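PDB 3DLC: putative S-adenosyl-L-methionine-dependent Methyltransferase from Methanococcus maripaludis, which binds S-adenosylmethionine and probably transfers its methyl group to an acceptor, possibly with sterol 24-C-methyltransferase activity. Local coordinates for residues Ile69-Ser75 / Ile95-Asp101; Gly100-Asn104 / Phe123-Val127; Ala44-Ile50 / Tyr111-Ser117. All blocks are in the same frame, centred on the assembly; numbering follows the deposited sequence. Where two conformers were deposited one is given.

Interaction 1. Residues Ile69-Ser75 / Ile95-Asp101; sequences IRALDFS and IQIVQGD. With SAM (S-adenosylmethionine), chain C.
Ile69 to Asp73 and Ile95 to Gln99 run as parallel neighbours in one sheet, their axes 4.5 Å apart and 25° from alignment, with a backbone ladder that runs from Gln96 N to Ile69 O up to Gly100 N to Asp73 O. On one face Ala71 CB sits between two isoleucines, 3.7 Å from Ile97 CD1 and close to Ile95 CG2. On the other, Leu72 swings CG anti to its own N (chi1 178°), which carries CD1 over the partner strand to lie 3.7 Å from Val98 CG1 and equally near the Gly100 carbonyl carbon. Arg70 and Gln96 extend side by side in the conformer given.

At the C-terminal ends of the two strands the segments turn to the cofactor. Asp73 spreads its carboxylate across the ribose, taking O2' on OD1 at 2.7 Å and O3' on OD2 at 2.6 Å; the anti lone pair of OD1 also receives Ser75 N, an Asx turn that fixes the carboxylate, and Gly53 N adds a further bond to OD2. Phe74 lays its ring flat on the adenine, SAM C5 3.4 Å above the ring centre, while OD2 of Asp101 comes to the ring edge at CD2. Asp101 OD1 accepts adenine N6 at 3.1 Å and is itself bonded by His103.

Helix 76-88 links the strands in a beta-alpha-beta crossover and packs on Ile95 and Ile97; helix 56-64 covers Ile69 and Ala71, and strand 46-50 continues the sheet beyond 66-73.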
loop_
_atom_site.group_PDB
_atom_site.type_symbol
_atom_site.label_atom_id
_atom_site.label_comp_id
_atom_site.label_asym_id
_atom_site.label_seq_id
_atom_site.Cartn_x
_atom_site.Cartn_y
_atom_site.Cartn_z
ATOM N N ILE A 69 3.696 -8.891 10.300
ATOM C CA ILE A 69 2.968 -8.243 9.196
ATOM C C ILE A 69 1.740 -8.997 8.778
ATOM O O ILE A 69 1.740 -10.245 8.745
ATOM C CB ILE A 69 3.931 -8.147 7.975
ATOM C CG1 ILE A 69 5.176 -7.308 8.338
ATOM C CG2 ILE A 69 3.211 -7.551 6.730
ATOM C CD1 ILE A 69 6.355 -7.497 7.405
ATOM N N ARG A 70 0.672 -8.248 8.529
ATOM C CA ARG A 70 -0.551 -8.814 7.941
ATOM C C ARG A 70 -0.745 -8.110 6.614
ATOM O O ARG A 70 -0.736 -6.879 6.525
ATOM C CB ARG A 70 -1.766 -8.621 8.813
ATOM C CG ARG A 70 -1.685 -9.479 10.034
ATOM C CD ARG A 70 -2.885 -9.344 10.889
ATOM N NE ARG A 70 -2.666 -10.017 12.160
ATOM C CZ ARG A 70 -3.604 -10.181 13.077
ATOM N NH1 ARG A 70 -4.818 -9.692 12.867
ATOM N NH2 ARG A 70 -3.315 -10.822 14.209
ATOM N N ALA A 71 -0.839 -8.914 5.571
ATOM C CA ALA A 71 -1.001 -8.487 4.176
ATOM C C ALA A 71 -2.455 -8.672 3.788
ATOM O O ALA A 71 -2.946 -9.785 3.642
ATOM C CB ALA A 71 -0.085 -9.312 3.298
ATOM N N LEU A 72 -3.166 -7.549 3.698
ATOM C CA LEU A 72 -4.601 -7.540 3.444
ATOM C C LEU A 72 -4.885 -7.243 1.975
ATOM O O LEU A 72 -4.441 -6.234 1.437
ATOM C CB LEU A 72 -5.232 -6.430 4.298
ATOM C CG LEU A 72 -6.735 -6.222 4.131
ATOM C CD1 LEU A 72 -7.529 -7.353 4.779
ATOM C CD2 LEU A 72 -7.201 -4.896 4.740
ATOM N N ASP A 73 -5.645 -8.104 1.329
ATOM C CA ASP A 73 -6.039 -7.863 -0.060
ATOM C C ASP A 73 -7.406 -8.477 -0.312
ATOM O O ASP A 73 -7.715 -9.546 0.213
ATOM C CB ASP A 73 -4.998 -8.428 -1.017
ATOM C CG ASP A 73 -5.070 -7.778 -2.392
ATOM O OD1 ASP A 73 -6.024 -8.041 -3.144
ATOM O OD2 ASP A 73 -4.160 -6.967 -2.716
ATOM N N PHE A 74 -8.229 -7.803 -1.097
ATOM C CA PHE A 74 -9.571 -8.264 -1.391
ATOM C C PHE A 74 -9.664 -9.229 -2.541
ATOM O O PHE A 74 -10.751 -9.756 -2.787
ATOM C CB PHE A 74 -10.587 -7.085 -1.515
ATOM C CG PHE A 74 -10.602 -6.334 -2.831
ATOM C CD1 PHE A 74 -9.572 -6.385 -3.758
ATOM C CD2 PHE A 74 -11.690 -5.523 -3.093
ATOM C CE1 PHE A 74 -9.668 -5.645 -4.937
ATOM C CE2 PHE A 74 -11.774 -4.789 -4.245
ATOM C CZ PHE A 74 -10.763 -4.845 -5.180
ATOM N N SER A 75 -8.542 -9.524 -3.202
ATOM C CA SER A 75 -8.524 -10.426 -4.341
ATOM C C SER A 75 -7.964 -11.780 -3.960
ATOM O O SER A 75 -6.778 -11.908 -3.600
ATOM C CB SER A 75 -7.705 -9.838 -5.490
ATOM O OG SER A 75 -7.456 -10.858 -6.437
ATOM N N ILE A 95 4.650 -13.021 7.777
ATOM C CA ILE A 95 3.590 -12.374 7.046
ATOM C C ILE A 95 2.384 -13.307 6.969
ATOM O O ILE A 95 2.482 -14.443 6.522
ATOM C CB ILE A 95 4.016 -12.035 5.610
ATOM C CG1 ILE A 95 5.247 -11.136 5.603
ATOM C CG2 ILE A 95 2.865 -11.353 4.829
ATOM C CD1 ILE A 95 6.015 -11.153 4.254
ATOM N N GLN A 96 1.266 -12.810 7.465
ATOM C CA GLN A 96 -0.017 -13.490 7.388
ATOM C C GLN A 96 -0.852 -12.851 6.299
ATOM O O GLN A 96 -1.044 -11.634 6.319
ATOM C CB GLN A 96 -0.775 -13.355 8.712
ATOM C CG GLN A 96 -2.121 -14.051 8.655
ATOM C CD GLN A 96 -2.938 -13.907 9.925
ATOM O OE1 GLN A 96 -2.536 -13.240 10.880
ATOM N NE2 GLN A 96 -4.093 -14.566 9.954
ATOM N N ILE A 97 -1.349 -13.644 5.359
ATOM C CA ILE A 97 -2.214 -13.137 4.307
ATOM C C ILE A 97 -3.634 -13.109 4.850
ATOM O O ILE A 97 -4.112 -14.083 5.421
ATOM C CB ILE A 97 -2.072 -14.022 3.032
ATOM C CG1 ILE A 97 -0.606 -14.085 2.531
ATOM C CG2 ILE A 97 -2.982 -13.556 1.942
ATOM C CD1 ILE A 97 0.111 -12.798 2.230
ATOM N N VAL A 98 -4.286 -11.958 4.686
ATOM C CA VAL A 98 -5.659 -11.755 5.150
ATOM C C VAL A 98 -6.553 -11.374 3.977
ATOM O O VAL A 98 -6.334 -10.390 3.284
ATOM C CB VAL A 98 -5.688 -10.662 6.221
ATOM C CG1 VAL A 98 -7.090 -10.454 6.737
ATOM C CG2 VAL A 98 -4.686 -10.978 7.339
ATOM N N GLN A 99 -7.560 -12.190 3.761
ATOM C CA GLN A 99 -8.543 -11.952 2.717
ATOM C C GLN A 99 -9.523 -10.931 3.253
ATOM O O GLN A 99 -10.210 -11.182 4.249
ATOM C CB GLN A 99 -9.240 -13.282 2.373
ATOM C CG GLN A 99 -10.315 -13.215 1.363
ATOM C CD GLN A 99 -9.778 -12.992 -0.015
ATOM O OE1 GLN A 99 -8.820 -13.653 -0.456
ATOM N NE2 GLN A 99 -10.407 -12.056 -0.736
ATOM N N GLY A 100 -9.603 -9.759 2.653
ATOM C CA GLY A 100 -10.539 -8.762 3.122
ATOM C C GLY A 100 -10.359 -7.445 2.414
ATOM O O GLY A 100 -9.468 -7.245 1.613
ATOM N N ASP A 101 -11.245 -6.529 2.757
ATOM C CA ASP A 101 -11.421 -5.241 2.095
ATOM C C ASP A 101 -11.155 -4.097 3.055
ATOM O O ASP A 101 -11.540 -4.144 4.241
ATOM C CB ASP A 101 -12.901 -5.187 1.612
ATOM C CG ASP A 101 -13.187 -4.147 0.583
ATOM O OD1 ASP A 101 -12.849 -2.966 0.780
ATOM O OD2 ASP A 101 -13.760 -4.514 -0.473
HETATM N N SAM C . 0.858 -3.343 -3.084
HETATM C CA SAM C . 1.281 -4.187 -4.231
HETATM C C SAM C . 2.520 -3.613 -4.862
HETATM O O SAM C . 2.810 -2.435 -4.640
HETATM O OXT SAM C . 3.169 -4.323 -5.622
HETATM C CB SAM C . 0.146 -4.342 -5.224
HETATM C CG SAM C . -0.322 -3.086 -5.887
HETATM S SD SAM C . -1.672 -3.476 -7.018
HETATM C CE SAM C . -1.343 -2.143 -8.139
HETATM C "C5'" SAM C . -3.203 -2.916 -6.102
HETATM C "C4'" SAM C . -3.862 -3.908 -5.097
HETATM O "O4'" SAM C . -4.899 -3.382 -4.205
HETATM C "C3'" SAM C . -4.409 -5.200 -5.753
HETATM O "O3'" SAM C . -3.721 -6.289 -5.219
HETATM C "C2'" SAM C . -5.888 -5.189 -5.359
HETATM O "O2'" SAM C . -6.535 -6.439 -5.276
HETATM C "C1'" SAM C . -5.868 -4.409 -4.034
HETATM N N9 SAM C . -7.142 -3.753 -3.700
HETATM C C8 SAM C . -7.845 -2.880 -4.496
HETATM N N7 SAM C . -8.930 -2.403 -3.840
HETATM C C5 SAM C . -8.932 -3.003 -2.607
HETATM C C6 SAM C . -9.805 -2.940 -1.518
HETATM N N6 SAM C . -10.958 -2.248 -1.505
HETATM N N1 SAM C . -9.462 -3.638 -0.413
HETATM C C2 SAM C . -8.328 -4.416 -0.378
HETATM N N3 SAM C . -7.481 -4.559 -1.437
HETATM C C4 SAM C . -7.805 -3.831 -2.504
#

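Interaction 2. Residues Gly100-Asn104 / Phe123-Val127. With SAM (S-adenosylmethionine), chain C.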
loop_
_atom_site.group_PDB
_atom_site.type_symbol
_atom_site.label_atom_id
_atom_site.label_comp_id
_atom_site.label_asym_id
_atom_site.label_seq_id
_atom_site.Cartn_x
_atom_site.Cartn_y
_atom_site.Cartn_z
ATOM N N GLY A 100 -9.603 -9.759 2.653
ATOM C CA GLY A 100 -10.539 -8.762 3.122
ATOM C C GLY A 100 -10.359 -7.445 2.414
ATOM O O GLY A 100 -9.468 -7.245 1.613
ATOM N N ASP A 101 -11.245 -6.529 2.757
ATOM C CA ASP A 101 -11.421 -5.241 2.095
ATOM C C ASP A 101 -11.155 -4.097 3.055
ATOM O O ASP A 101 -11.540 -4.144 4.241
ATOM C CB ASP A 101 -12.901 -5.187 1.612
ATOM C CG ASP A 101 -13.187 -4.147 0.583
ATOM O OD1 ASP A 101 -12.849 -2.966 0.780
ATOM O OD2 ASP A 101 -13.760 -4.514 -0.473
ATOM N N VAL A 102 -10.494 -3.062 2.549
ATOM C CA VAL A 102 -10.187 -1.866 3.323
ATOM C C VAL A 102 -11.459 -1.219 3.908
ATOM O O VAL A 102 -11.398 -0.499 4.894
ATOM C CB VAL A 102 -9.384 -0.848 2.469
ATOM C CG1 VAL A 102 -10.221 -0.243 1.346
ATOM C CG2 VAL A 102 -8.770 0.225 3.376
ATOM N N HIS A 103 -12.607 -1.483 3.289
ATOM C CA HIS A 103 -13.849 -0.879 3.770
ATOM C C HIS A 103 -14.467 -1.635 4.928
ATOM O O HIS A 103 -15.474 -1.183 5.483
ATOM C CB HIS A 103 -14.887 -0.761 2.661
ATOM C CG HIS A 103 -14.438 0.078 1.516
ATOM N ND1 HIS A 103 -13.797 -0.460 0.427
ATOM C CD2 HIS A 103 -14.452 1.419 1.323
ATOM C CE1 HIS A 103 -13.500 0.517 -0.419
ATOM N NE2 HIS A 103 -13.880 1.664 0.103
ATOM N N ASN A 104 -13.891 -2.770 5.304
ATOM C CA ASN A 104 -14.416 -3.561 6.412
ATOM C C ASN A 104 -13.301 -4.491 6.873
ATOM O O ASN A 104 -13.290 -5.685 6.622
ATOM C CB ASN A 104 -15.658 -4.314 5.948
ATOM C CG ASN A 104 -16.277 -5.083 7.055
ATOM O OD1 ASN A 104 -16.441 -4.542 8.133
ATOM N ND2 ASN A 104 -16.668 -6.338 6.801
ATOM N N PHE A 123 -7.479 3.093 -6.356
ATOM C CA PHE A 123 -8.598 2.279 -6.844
ATOM C C PHE A 123 -9.796 2.253 -5.897
ATOM O O PHE A 123 -10.890 1.872 -6.312
ATOM C CB PHE A 123 -8.154 0.818 -7.073
ATOM C CG PHE A 123 -7.086 0.665 -8.114
ATOM C CD1 PHE A 123 -7.361 0.835 -9.457
ATOM C CD2 PHE A 123 -5.802 0.318 -7.761
ATOM C CE1 PHE A 123 -6.329 0.629 -10.413
ATOM C CE2 PHE A 123 -4.826 0.120 -8.688
ATOM C CZ PHE A 123 -5.078 0.317 -10.006
ATOM N N TRP A 124 -9.631 2.627 -4.642
ATOM C CA TRP A 124 -10.705 2.431 -3.674
ATOM C C TRP A 124 -11.948 3.216 -3.957
ATOM O O TRP A 124 -11.875 4.391 -4.236
ATOM C CB TRP A 124 -10.271 2.745 -2.225
ATOM C CG TRP A 124 -9.109 1.954 -1.758
ATOM C CD1 TRP A 124 -8.647 0.761 -2.264
ATOM C CD2 TRP A 124 -8.243 2.282 -0.668
ATOM N NE1 TRP A 124 -7.540 0.347 -1.566
ATOM C CE2 TRP A 124 -7.249 1.285 -0.608
ATOM C CE3 TRP A 124 -8.191 3.325 0.249
ATOM C CZ2 TRP A 124 -6.240 1.311 0.345
ATOM C CZ3 TRP A 124 -7.166 3.362 1.170
ATOM C CH2 TRP A 124 -6.205 2.363 1.207
ATOM N N GLU A 125 -13.081 2.528 -3.862
ATOM C CA GLU A 125 -14.393 3.160 -3.938
ATOM C C GLU A 125 -14.598 3.790 -2.528
ATOM O O GLU A 125 -13.854 3.488 -1.636
ATOM C CB GLU A 125 -15.460 2.070 -4.244
ATOM C CG GLU A 125 -15.252 1.377 -5.600
ATOM C CD GLU A 125 -16.117 0.119 -5.822
ATOM O OE1 GLU A 125 -16.899 -0.278 -4.922
ATOM O OE2 GLU A 125 -15.993 -0.483 -6.915
ATOM N N ASP A 126 -15.549 4.666 -2.297
ATOM C CA ASP A 126 -15.763 5.109 -0.903
ATOM C C ASP A 126 -14.555 5.289 0.048
ATOM O O ASP A 126 -14.403 4.634 1.092
ATOM C CB ASP A 126 -16.785 4.192 -0.246
ATOM C CG ASP A 126 -17.435 4.849 0.950
ATOM O OD1 ASP A 126 -17.094 6.023 1.255
ATOM O OD2 ASP A 126 -18.242 4.171 1.608
ATOM N N VAL A 127 -13.749 6.273 -0.308
ATOM C CA VAL A 127 -12.531 6.523 0.439
ATOM C C VAL A 127 -12.781 7.033 1.856
ATOM O O VAL A 127 -11.955 6.799 2.732
ATOM C CB VAL A 127 -11.536 7.399 -0.315
ATOM C CG1 VAL A 127 -10.994 6.616 -1.539
ATOM C CG2 VAL A 127 -12.137 8.725 -0.720
HETATM N N SAM C . 0.858 -3.343 -3.084
HETATM C CA SAM C . 1.281 -4.187 -4.231
HETATM C C SAM C . 2.520 -3.613 -4.862
HETATM O O SAM C . 2.810 -2.435 -4.640
HETATM O OXT SAM C . 3.169 -4.323 -5.622
HETATM C CB SAM C . 0.146 -4.342 -5.224
HETATM C CG SAM C . -0.322 -3.086 -5.887
HETATM S SD SAM C . -1.672 -3.476 -7.018
HETATM C CE SAM C . -1.343 -2.143 -8.139
HETATM C "C5'" SAM C . -3.203 -2.916 -6.102
HETATM C "C4'" SAM C . -3.862 -3.908 -5.097
HETATM O "O4'" SAM C . -4.899 -3.382 -4.205
HETATM C "C3'" SAM C . -4.409 -5.200 -5.753
HETATM O "O3'" SAM C . -3.721 -6.289 -5.219
HETATM C "C2'" SAM C . -5.888 -5.189 -5.359
HETATM O "O2'" SAM C . -6.535 -6.439 -5.276
HETATM C "C1'" SAM C . -5.868 -4.409 -4.034
HETATM N N9 SAM C . -7.142 -3.753 -3.700
HETATM C C8 SAM C . -7.845 -2.880 -4.496
HETATM N N7 SAM C . -8.930 -2.403 -3.840
HETATM C C5 SAM C . -8.932 -3.003 -2.607
HETATM C C6 SAM C . -9.805 -2.940 -1.518
HETATM N N6 SAM C . -10.958 -2.248 -1.505
HETATM N N1 SAM C . -9.462 -3.638 -0.413
HETATM C C2 SAM C . -8.328 -4.416 -0.378
HETATM N N3 SAM C . -7.481 -4.559 -1.437
HETATM C C4 SAM C . -7.805 -3.831 -2.504
#
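Val102 and His103 carry this contact, reaching from the turn after strand 95-99 to the loop that holds Trp124. Ahead of them, Asp101 starts a type I turn and folds its carboxylate back over it: OD1 takes His103 N at 2.9 Å, an Asx turn, and His103 ND1 at 2.7 Å, both from one face of the carboxylate plane. Val102 gives its backbone N to adenine N1 at 3.2 Å. With chi1 at 69°, its CG1 stands between N and the carbonyl carbon and points squarely at the Trp124 indole, a CH-pi contact 3.8 Å from the centroid of the five-membered ring and 7° off its normal. The same methyl lies over a face of the His103 imidazole, offset toward the rim. The far nitrogen of His103, NE2, points to Glu125 O near the ring plane; the modelled 2.5 Å is unusually short for such a bond and its exact value doubtful. An alanine at His103 is likely to cost Asp101 OD1 its imidazole partner, letting the carboxylate near adenine N6 turn more easily, and to remove the donor facing Glu125 O. Trp124, bonded through NE1 to Ser120, brings its edge to adenine N7. These loops line part of the adenine end of the S-adenosylmethionine pocket in a Rossmann-like methyltransferase.

Interaction 3. Residues Ala44-Ile50 / Tyr111-Ser117; sequences AGTCIDI and YADLIVS. Unlike the reference sequence in segment 44-50: Thr46 (reference Asn).
Thr46 and Tyr111 meet at a slant, the threonine methyl CG2 resting 3.6 Å from CZ and OH of the phenol. Its other branch, OG1, held between N and the carbonyl carbon (chi1 57°), faces the opposing backbone, donating to Tyr111 O at 2.7 Å and accepting Asp113 N at 3.0 Å. Asp113 answers with OD2, whose anti lone pair takes Thr46 N at 2.9 Å, while its OD1 forms a salt bridge with Lys139. Thr46, which differs here from the reference asparagine, is thus held by hydrogen bonds at OG1 and N, while CG2 packs on the ring. Ile48 comes at about a right angle to Tyr111, CD1 near the plane of the ring at its edge, with CG1 against Ala112 CB. Farther along, Ile50 CD1 meets Ile115 CG2 aslant at 3.5 Å, a tight contact. On the other face of the sheet, Cys47 SG touches Leu114 CD2 and Val116 CG2, and the Val116 methyl also lies across Asp49, whose OD2 is bonded to Ser58. At the far end Ser117 OG donates to Ile50 O at 2.7 Å, from above the carbonyl plane. Strands 46-50 and 112-118 are parallel neighbours, 20° apart, in the middle of the 3-2-1-4-5-7-6 sheet of class I methyltransferases, where the strand order reverses direction.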
loop_
_atom_site.group_PDB
_atom_site.type_symbol
_atom_site.label_atom_id
_atom_site.label_comp_id
_atom_site.label_asym_id
_atom_site.label_seq_id
_atom_site.Cartn_x
_atom_site.Cartn_y
_atom_site.Cartn_z
ATOM N N ALA A 44 9.399 -2.793 14.866
ATOM C CA ALA A 44 8.733 -3.939 15.435
ATOM C C ALA A 44 7.301 -3.616 15.823
ATOM O O ALA A 44 6.873 -2.465 15.770
ATOM C CB ALA A 44 9.532 -4.510 16.654
ATOM N N GLY A 45 6.586 -4.620 16.277
ATOM C CA GLY A 45 5.159 -4.495 16.581
ATOM C C GLY A 45 4.372 -5.046 15.400
ATOM O O GLY A 45 4.789 -6.019 14.757
ATOM N N THR A 46 3.262 -4.410 15.097
ATOM C CA THR A 46 2.361 -4.875 14.054
ATOM C C THR A 46 2.308 -3.908 12.890
ATOM O O THR A 46 2.247 -2.687 13.052
ATOM C CB THR A 46 0.967 -5.036 14.665
ATOM O OG1 THR A 46 0.618 -3.752 15.211
ATOM C CG2 THR A 46 0.935 -6.133 15.727
ATOM N N CYS A 47 2.371 -4.468 11.699
ATOM C CA CYS A 47 2.280 -3.711 10.450
ATOM C C CYS A 47 1.236 -4.330 9.540
ATOM O O CYS A 47 1.248 -5.552 9.337
ATOM C CB CYS A 47 3.635 -3.703 9.735
ATOM S SG CYS A 47 3.642 -2.899 8.130
ATOM N N ILE A 48 0.327 -3.502 9.041
ATOM C CA ILE A 48 -0.689 -3.950 8.090
ATOM C C ILE A 48 -0.348 -3.342 6.735
ATOM O O ILE A 48 -0.147 -2.134 6.641
ATOM C CB ILE A 48 -2.116 -3.516 8.484
ATOM C CG1 ILE A 48 -2.441 -3.836 9.945
ATOM C CG2 ILE A 48 -3.127 -4.100 7.535
ATOM C CD1 ILE A 48 -2.274 -5.251 10.393
ATOM N N ASP A 49 -0.240 -4.189 5.704
ATOM C CA ASP A 49 -0.002 -3.797 4.315
ATOM C C ASP A 49 -1.336 -3.957 3.586
ATOM O O ASP A 49 -1.801 -5.062 3.327
ATOM C CB ASP A 49 1.095 -4.687 3.736
ATOM C CG ASP A 49 1.440 -4.388 2.294
ATOM O OD1 ASP A 49 0.976 -3.357 1.773
ATOM O OD2 ASP A 49 2.178 -5.214 1.707
ATOM N N ILE A 50 -1.968 -2.825 3.281
ATOM C CA ILE A 50 -3.295 -2.806 2.668
ATOM C C ILE A 50 -3.171 -2.816 1.152
ATOM O O ILE A 50 -2.486 -1.992 0.560
ATOM C CB ILE A 50 -4.116 -1.614 3.152
ATOM C CG1 ILE A 50 -4.275 -1.678 4.697
ATOM C CG2 ILE A 50 -5.494 -1.583 2.442
ATOM C CD1 ILE A 50 -5.039 -0.496 5.277
ATOM N N TYR A 111 -5.057 -1.788 16.752
ATOM C CA TYR A 111 -4.135 -2.888 16.635
ATOM C C TYR A 111 -2.774 -2.577 16.017
ATOM O O TYR A 111 -1.767 -3.166 16.436
ATOM C CB TYR A 111 -4.793 -3.994 15.791
ATOM C CG TYR A 111 -3.941 -5.217 15.579
ATOM C CD1 TYR A 111 -3.865 -6.178 16.553
ATOM C CD2 TYR A 111 -3.219 -5.398 14.399
ATOM C CE1 TYR A 111 -3.070 -7.312 16.382
ATOM C CE2 TYR A 111 -2.433 -6.517 14.218
ATOM C CZ TYR A 111 -2.373 -7.463 15.205
ATOM O OH TYR A 111 -1.577 -8.559 15.005
ATOM N N ALA A 112 -2.740 -1.713 15.006
ATOM C CA ALA A 112 -1.572 -1.568 14.155
ATOM C C ALA A 112 -0.635 -0.450 14.592
ATOM O O ALA A 112 -1.036 0.691 14.689
ATOM C CB ALA A 112 -2.057 -1.280 12.698
ATOM N N ASP A 113 0.623 -0.789 14.748
ATOM C CA ASP A 113 1.642 0.241 14.946
ATOM C C ASP A 113 1.941 1.037 13.678
ATOM O O ASP A 113 2.298 2.204 13.731
ATOM C CB ASP A 113 2.927 -0.416 15.467
ATOM C CG ASP A 113 2.734 -1.046 16.835
ATOM O OD1 ASP A 113 2.465 -0.298 17.803
ATOM O OD2 ASP A 113 2.847 -2.263 16.942
ATOM N N LEU A 114 1.820 0.359 12.552
ATOM C CA LEU A 114 2.138 0.911 11.243
ATOM C C LEU A 114 1.197 0.353 10.205
ATOM O O LEU A 114 0.911 -0.833 10.221
ATOM C CB LEU A 114 3.573 0.559 10.848
ATOM C CG LEU A 114 4.061 1.021 9.483
ATOM C CD1 LEU A 114 4.124 2.548 9.363
ATOM C CD2 LEU A 114 5.449 0.370 9.188
ATOM N N ILE A 115 0.665 1.214 9.355
ATOM C CA ILE A 115 -0.162 0.796 8.224
ATOM C C ILE A 115 0.477 1.342 6.965
ATOM O O ILE A 115 0.686 2.560 6.844
ATOM C CB ILE A 115 -1.619 1.286 8.339
ATOM C CG1 ILE A 115 -2.244 0.785 9.638
ATOM C CG2 ILE A 115 -2.415 0.901 7.123
ATOM C CD1 ILE A 115 -3.643 1.362 9.939
ATOM N N VAL A 116 0.791 0.453 6.027
ATOM C CA VAL A 116 1.374 0.830 4.759
ATOM C C VAL A 116 0.463 0.373 3.625
ATOM O O VAL A 116 -0.319 -0.540 3.780
ATOM C CB VAL A 116 2.802 0.220 4.586
ATOM C CG1 VAL A 116 3.714 0.625 5.755
ATOM C CG2 VAL A 116 2.764 -1.311 4.435
ATOM N N SER A 117 0.584 1.020 2.475
ATOM C CA SER A 117 -0.167 0.610 1.291
ATOM C C SER A 117 0.429 1.277 0.073
ATOM O O SER A 117 0.594 2.503 0.054
ATOM C CB SER A 117 -1.592 1.072 1.409
ATOM O OG SER A 117 -2.357 0.716 0.274
#

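Along the chain, interaction 3 closes a long loop from strand 46-50 to strand 112-118, and interaction 1 is nested inside it; interaction 2 starts where interaction 1 ends, sharing Gly100 and Asp101. Interactions 1 and 3 lie about 11 Å apart, centre to centre, in one sheet: strands 66-73 and 46-50 are neighbours, joined by bonds such as Asp49 N to Arg70 O. Interaction 2 lies in the loops beyond the C-terminal ends of the strands, its centre about 13 Å from that of interaction 1 and about 17 Å from that of interaction 3, its Trp124 and Val102 packing on Ile50. The strands thus build the sheet core, and the loops at their C-terminal ends hold S-adenosylmethionine, interactions 1 and 2 both touching it.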